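Cytochrome C-550 (Paracoccus versutus, PDB 2BH4) carries a covalently bound heme c and probably shuttles single electrons between redox partners, as class I bacterial cytochromes c do. Local coordinates at residues Met69-Ala74 with Lys84-Glu89. The protein carries 1 engineered substitution. Sequence-based numbering, arbitrary orientation. Where two conformers were deposited one is given.
Sequences MVWSEA and KPWLVE. With HEC (heme c), chain B.
Trp-71, bound directly to a heme propionate, sets its CH2 over a face of a second buried indole, Trp-86, in an offset stack. The protein has the class I cytochrome c fold, in which a tryptophan hydrogen-bonded to a heme propionate is familiar from mitochondrial cytochrome c; here the pair joins the loop that leads into helix 73-81 to the next helix, 83-91. The six-membered rings make the contact, with centroids 4.7 Å apart and planes 26° apart, and the closest approach is 3.5 Å, from Trp-71 CH2 to Trp-86 CH2. Trp-86 reaches this place because its CG is anti to the backbone N (chi1 -173°), which carries the indole off its helix toward the loop.

Met-69, unbranched and with a polarisable sulfur, fills in beside Trp-86, and its side chain also rests on Val-62 of helix 57-65. In one of its two conformers this is an oblique Met-aromatic contact, with Met-69 SD 4.4 Å from Trp-86 CH2.

Tryptophan suits both positions, since each indole pairs a broad apolar surface with one N-H that costs energy to bury without an acceptor. Trp-86 NE1 binds Asp-75 OD1, near the start of helix 73-81, while Ser-72 caps that helix through Asp-75 N. Tyr-79 meets both indoles, edge-to-face with Trp-86. Heme methyl CMA lies over one face of Trp-71, and Trp-71 NE1 donates to propionate oxygen O2A of the heme at 2.9 Å, nearly straight at 165°, with the oxygen in the indole plane.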
loop_
_atom_site.group_PDB
_atom_site.type_symbol
_atom_site.label_atom_id
_atom_site.label_comp_id
_atom_site.label_asym_id
_atom_site.label_seq_id
_atom_site.Cartn_x
_atom_site.Cartn_y
_atom_site.Cartn_z
ATOM N N MET A 69 -3.437 -13.002 -5.651
ATOM C CA MET A 69 -2.634 -12.251 -4.695
ATOM C C MET A 69 -3.361 -11.023 -4.150
ATOM O O MET A 69 -3.918 -10.224 -4.900
ATOM C CB MET A 69 -1.312 -11.834 -5.305
ATOM C CG MET A 69 -0.309 -11.343 -4.279
ATOM S SD MET A 69 1.337 -10.847 -4.853
ATOM C CE MET A 69 2.068 -12.413 -5.300
ATOM N N VAL A 70 -3.312 -10.880 -2.830
ATOM C CA VAL A 70 -3.827 -9.702 -2.130
ATOM C C VAL A 70 -2.736 -9.130 -1.228
ATOM O O VAL A 70 -1.698 -9.780 -0.992
ATOM C CB VAL A 70 -5.063 -10.019 -1.258
ATOM C CG1 VAL A 70 -6.161 -10.663 -2.078
ATOM C CG2 VAL A 70 -4.708 -10.923 -0.109
ATOM N N TRP A 71 -2.963 -7.916 -0.728
ATOM C CA TRP A 71 -2.023 -7.303 0.212
ATOM C C TRP A 71 -2.147 -7.899 1.588
ATOM O O TRP A 71 -3.012 -7.519 2.360
ATOM C CB TRP A 71 -2.196 -5.793 0.297
ATOM C CG TRP A 71 -1.598 -5.080 -0.859
ATOM C CD1 TRP A 71 -2.255 -4.403 -1.833
ATOM C CD2 TRP A 71 -0.199 -4.960 -1.159
ATOM N NE1 TRP A 71 -1.356 -3.891 -2.738
ATOM C CE2 TRP A 71 -0.086 -4.223 -2.352
ATOM C CE3 TRP A 71 0.962 -5.447 -0.559
ATOM C CZ2 TRP A 71 1.142 -3.900 -2.913
ATOM C CZ3 TRP A 71 2.184 -5.145 -1.134
ATOM C CH2 TRP A 71 2.268 -4.399 -2.309
ATOM N N SER A 72 -1.242 -8.801 1.912
ATOM C CA SER A 72 -1.151 -9.306 3.270
ATOM C C SER A 72 -0.363 -8.334 4.127
ATOM O O SER A 72 0.379 -7.483 3.618
ATOM C CB SER A 72 -0.439 -10.646 3.269
ATOM O OG SER A 72 0.930 -10.494 2.932
ATOM N N GLU A 73 -0.493 -8.466 5.438
ATOM C CA GLU A 73 0.289 -7.636 6.327
ATOM C C GLU A 73 1.802 -7.828 6.099
ATOM O O GLU A 73 2.546 -6.837 6.039
ATOM C CB GLU A 73 -0.115 -7.917 7.781
ATOM C CG GLU A 73 -1.462 -7.242 8.121
ATOM C CD GLU A 73 -1.906 -7.479 9.562
ATOM O OE1 GLU A 73 -1.028 -7.721 10.412
ATOM O OE2 GLU A 73 -3.122 -7.410 9.826
ATOM N N ALA A 74 2.240 -9.063 5.848
ATOM C CA ALA A 74 3.663 -9.332 5.628
ATOM C C ALA A 74 4.177 -8.661 4.339
ATOM O O ALA A 74 5.245 -8.032 4.322
ATOM C CB ALA A 74 3.923 -10.845 5.607
ATOM N N LYS A 84 10.710 -1.139 -4.690
ATOM C CA LYS A 84 11.282 -1.692 -5.925
ATOM C C LYS A 84 11.725 -3.151 -5.829
ATOM O O LYS A 84 11.339 -3.961 -6.678
ATOM C CB LYS A 84 12.442 -0.815 -6.455
ATOM C CG LYS A 84 13.183 -1.386 -7.699
ATOM C CD LYS A 84 12.333 -1.320 -8.980
ATOM C CE LYS A 84 13.139 -1.064 -10.274
ATOM N NZ LYS A 84 13.477 -2.272 -11.133
ATOM N N PRO A 85 12.557 -3.498 -4.836
ATOM C CA PRO A 85 12.950 -4.912 -4.806
ATOM C C PRO A 85 11.781 -5.853 -4.538
ATOM O O PRO A 85 11.837 -7.022 -4.933
ATOM C CB PRO A 85 13.969 -4.981 -3.658
ATOM C CG PRO A 85 13.695 -3.795 -2.846
ATOM C CD PRO A 85 13.238 -2.722 -3.782
ATOM N N TRP A 86 10.733 -5.375 -3.866
ATOM C CA TRP A 86 9.538 -6.205 -3.698
ATOM C C TRP A 86 8.946 -6.544 -5.072
ATOM O O TRP A 86 8.612 -7.690 -5.339
ATOM C CB TRP A 86 8.503 -5.524 -2.793
ATOM C CG TRP A 86 7.336 -6.372 -2.451
ATOM C CD1 TRP A 86 7.215 -7.212 -1.379
ATOM C CD2 TRP A 86 6.105 -6.480 -3.182
ATOM N NE1 TRP A 86 5.994 -7.822 -1.387
ATOM C CE2 TRP A 86 5.295 -7.399 -2.491
ATOM C CE3 TRP A 86 5.609 -5.892 -4.350
ATOM C CZ2 TRP A 86 4.012 -7.718 -2.920
ATOM C CZ3 TRP A 86 4.351 -6.229 -4.773
ATOM C CH2 TRP A 86 3.569 -7.133 -4.076
ATOM N N LEU A 87 8.839 -5.546 -5.938
ATOM C CA LEU A 87 8.336 -5.767 -7.285
ATOM C C LEU A 87 9.240 -6.706 -8.072
ATOM O O LEU A 87 8.748 -7.579 -8.768
ATOM C CB LEU A 87 8.239 -4.445 -8.042
ATOM C CG LEU A 87 7.123 -3.504 -7.621
ATOM C CD1 LEU A 87 7.220 -2.228 -8.435
ATOM C CD2 LEU A 87 5.746 -4.134 -7.796
ATOM N N VAL A 88 10.557 -6.519 -7.962
ATOM C CA VAL A 88 11.483 -7.409 -8.648
ATOM C C VAL A 88 11.293 -8.851 -8.151
ATOM O O VAL A 88 11.283 -9.790 -8.924
ATOM C CB VAL A 88 12.938 -6.946 -8.478
ATOM C CG1 VAL A 88 13.919 -8.000 -9.037
ATOM C CG2 VAL A 88 13.151 -5.615 -9.135
ATOM N N GLU A 89 11.156 -9.021 -6.839
ATOM C CA GLU A 89 10.949 -10.322 -6.263
ATOM C C GLU A 89 9.703 -11.006 -6.807
ATOM O O GLU A 89 9.765 -12.172 -7.197
ATOM C CB GLU A 89 10.880 -10.229 -4.733
ATOM C CG GLU A 89 10.598 -11.540 -4.013
ATOM C CD GLU A 89 10.473 -11.344 -2.536
ATOM O OE1 GLU A 89 11.361 -10.677 -1.963
ATOM O OE2 GLU A 89 9.479 -11.828 -1.953
HETATM FE FE HEC B . 2.536 4.515 -2.016
HETATM C CHA HEC B . 1.250 2.342 -4.290
HETATM C CHB HEC B . 1.598 2.419 0.514
HETATM C CHC HEC B . 4.166 6.499 0.255
HETATM C CHD HEC B . 2.952 6.916 -4.401
HETATM N NA HEC B . 1.611 2.731 -1.919
HETATM C C1A HEC B . 1.161 1.964 -2.972
HETATM C C2A HEC B . 0.588 0.734 -2.500
HETATM C C3A HEC B . 0.695 0.759 -1.162
HETATM C C4A HEC B . 1.337 2.006 -0.775
HETATM C CMA HEC B . 0.234 -0.337 -0.198
HETATM C CAA HEC B . -0.061 -0.335 -3.387
HETATM C CBA HEC B . -1.537 0.036 -3.518
HETATM C CGA HEC B . -2.373 -0.855 -4.406
HETATM O O1A HEC B . -3.558 -0.465 -4.669
HETATM O O2A HEC B . -1.908 -1.941 -4.846
HETATM N NB HEC B . 2.826 4.473 0.008
HETATM C C1B HEC B . 2.276 3.554 0.875
HETATM C C2B HEC B . 2.643 3.933 2.222
HETATM C C3B HEC B . 3.393 5.024 2.143
HETATM C C4B HEC B . 3.504 5.417 0.751
HETATM C CMB HEC B . 2.201 3.173 3.483
HETATM C CAB HEC B . 4.063 5.776 3.312
HETATM C CBB HEC B . 4.968 5.030 4.013
HETATM N NC HEC B . 3.378 6.333 -2.045
HETATM C C1C HEC B . 4.042 6.976 -1.041
HETATM C C2C HEC B . 4.519 8.259 -1.505
HETATM C C3C HEC B . 4.195 8.402 -2.797
HETATM C C4C HEC B . 3.452 7.195 -3.140
HETATM C CMC HEC B . 5.287 9.251 -0.609
HETATM C CAC HEC B . 4.467 9.587 -3.765
HETATM C CBC HEC B . 5.704 10.137 -3.903
HETATM N ND HEC B . 2.177 4.616 -3.982
HETATM C C1D HEC B . 2.459 5.704 -4.796
HETATM C C2D HEC B . 2.226 5.347 -6.178
HETATM C C3D HEC B . 1.718 3.952 -6.144
HETATM C C4D HEC B . 1.720 3.536 -4.736
HETATM C CMD HEC B . 2.407 6.188 -7.444
HETATM C CAD HEC B . 1.388 3.125 -7.401
HETATM C CBD HEC B . 2.664 2.288 -7.615
HETATM C CGD HEC B . 2.791 1.700 -9.018
HETATM O O1D HEC B . 1.806 1.771 -9.785
HETATM O O2D HEC B . 3.863 1.132 -9.351
#